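Local coordinates for protein importin-95 (Chaetomium thermophilum, PDB 4XRI) that probably serves as a nuclear import receptor of the importin-beta family, a flexible HEAT-repeat protein that is thought to bind a small GTPase, at residues G673-S676 / D677-S681. The protein carries 2 engineered substitutions. Residues are numbered along the deposited sequence; the frame is centred on the assembly and turned at random.
Sequences GLVS and DVTRS
Thr679 lays its side chain against the backbone carbonyl of Val675, one turn earlier in the same helix. Its chi1 of 56° sets OG1 between its own backbone N and carbonyl carbon. From there the hydroxyl faces two backbone oxygens. Thr679 OG1 is 2.9 Å from Val675 O. Ser676 O lies 3.1 Å from Thr679 OG1. Thr679 N hydrogen-bonds to Val675 O, one of four i to i+4 backbone bonds that run from Asp677-Arg680 back to Gly673-Ser676, the normal alpha-helical pattern. The methyl group lies alongside Val675, with Thr679 CG2 4.2 Å from Val675 CG1.

Asp677 folds back over the preceding turn, its CG beside its own backbone N (chi1 -68°). This brings Asp677 OD2 within 3.0 Å of Gly673 O. Both are acceptors, so the approach is not a bond and is probably mildly unfavourable. OD2 is instead satisfied by the hydroxyl of Ser634. Arg680 runs its aliphatic part past the carbonyl of Ser676, with Arg680 CG 3.1 Å from Ser676 O. At the next turn, Ser681 OG donates to Asp677 O at 2.8 Å, from above the carbonyl plane. Serine and threonine hydroxyls in helices commonly turn back to such a carbonyl. Ser681 N reaches the same oxygen from the other face, so two donors grip it.

These residues belong to helix 665-682 of the superhelical HEAT-repeat array. Leu674 packs on helices 625-640 and 648-660, and Val678 on Met648. Val675 and Thr679 meet helices 690-701 and 711-725. Asp720 of helix 711-725 is hydrogen-bonded to Ser676 OG and forms a salt bridge with Arg680, tying this helix to its neighbour.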
loop_
_atom_site.group_PDB
_atom_site.type_symbol
_atom_site.label_atom_id
_atom_site.label_comp_id
_atom_site.label_asym_id
_atom_site.label_seq_id
_atom_site.Cartn_x
_atom_site.Cartn_y
_atom_site.Cartn_z
ATOM N N GLY A 673 -8.294 -20.583 -4.445
ATOM C CA GLY A 673 -9.472 -20.129 -3.732
ATOM C C GLY A 673 -10.724 -20.764 -4.308
ATOM O O GLY A 673 -11.668 -21.078 -3.581
ATOM N N LEU A 674 -10.734 -20.960 -5.622
ATOM C CA LEU A 674 -11.866 -21.592 -6.293
ATOM C C LEU A 674 -12.017 -23.053 -5.880
ATOM O O LEU A 674 -13.133 -23.559 -5.772
ATOM C CB LEU A 674 -11.720 -21.491 -7.814
ATOM C CG LEU A 674 -12.696 -20.559 -8.536
ATOM C CD1 LEU A 674 -14.135 -20.991 -8.278
ATOM C CD2 LEU A 674 -12.480 -19.114 -8.106
ATOM N N VAL A 675 -10.894 -23.729 -5.657
ATOM C CA VAL A 675 -10.928 -25.121 -5.214
ATOM C C VAL A 675 -11.560 -25.208 -3.832
ATOM O O VAL A 675 -12.361 -26.102 -3.557
ATOM C CB VAL A 675 -9.523 -25.754 -5.173
ATOM C CG1 VAL A 675 -9.608 -27.199 -4.690
ATOM C CG2 VAL A 675 -8.878 -25.694 -6.549
ATOM N N SER A 676 -11.195 -24.265 -2.969
ATOM C CA SER A 676 -11.804 -24.159 -1.648
ATOM C C SER A 676 -13.304 -23.918 -1.767
ATOM O O SER A 676 -14.100 -24.562 -1.084
ATOM C CB SER A 676 -11.157 -23.035 -0.836
ATOM O OG SER A 676 -9.912 -23.450 -0.303
ATOM N N ASP A 677 -13.677 -22.988 -2.642
ATOM C CA ASP A 677 -15.080 -22.675 -2.890
ATOM C C ASP A 677 -15.859 -23.903 -3.347
ATOM O O ASP A 677 -16.917 -24.215 -2.800
ATOM C CB ASP A 677 -15.206 -21.567 -3.939
ATOM C CG ASP A 677 -14.692 -20.236 -3.442
ATOM O OD1 ASP A 677 -14.841 -19.960 -2.235
ATOM O OD2 ASP A 677 -14.141 -19.467 -4.259
ATOM N N VAL A 678 -15.326 -24.592 -4.350
ATOM C CA VAL A 678 -16.002 -25.735 -4.952
ATOM C C VAL A 678 -16.170 -26.902 -3.975
ATOM O O VAL A 678 -17.234 -27.520 -3.919
ATOM C CB VAL A 678 -15.242 -26.219 -6.207
ATOM C CG1 VAL A 678 -15.709 -27.604 -6.629
ATOM C CG2 VAL A 678 -15.423 -25.224 -7.348
ATOM N N THR A 679 -15.128 -27.197 -3.203
ATOM C CA THR A 679 -15.178 -28.310 -2.260
ATOM C C THR A 679 -16.115 -28.014 -1.093
ATOM O O THR A 679 -16.790 -28.909 -0.584
ATOM C CB THR A 679 -13.781 -28.654 -1.709
ATOM O OG1 THR A 679 -13.194 -27.490 -1.114
ATOM C CG2 THR A 679 -12.882 -29.156 -2.824
ATOM N N ARG A 680 -16.155 -26.755 -0.673
ATOM C CA ARG A 680 -17.029 -26.352 0.421
ATOM C C ARG A 680 -18.481 -26.263 -0.037
ATOM O O ARG A 680 -19.399 -26.604 0.712
ATOM C CB ARG A 680 -16.574 -25.011 1.003
ATOM C CG ARG A 680 -15.271 -25.093 1.784
ATOM C CD ARG A 680 -14.749 -23.718 2.177
ATOM N NE ARG A 680 -15.623 -23.042 3.133
ATOM C CZ ARG A 680 -15.618 -23.273 4.443
ATOM N NH1 ARG A 680 -14.786 -24.169 4.957
ATOM N NH2 ARG A 680 -16.447 -22.610 5.237
ATOM N N SER A 681 -18.685 -25.812 -1.271
ATOM C CA SER A 681 -20.030 -25.620 -1.802
ATOM C C SER A 681 -20.664 -26.926 -2.270
ATOM O O SER A 681 -21.866 -27.134 -2.106
ATOM C CB SER A 681 -20.011 -24.616 -2.957
ATOM O OG SER A 681 -19.584 -23.339 -2.515
#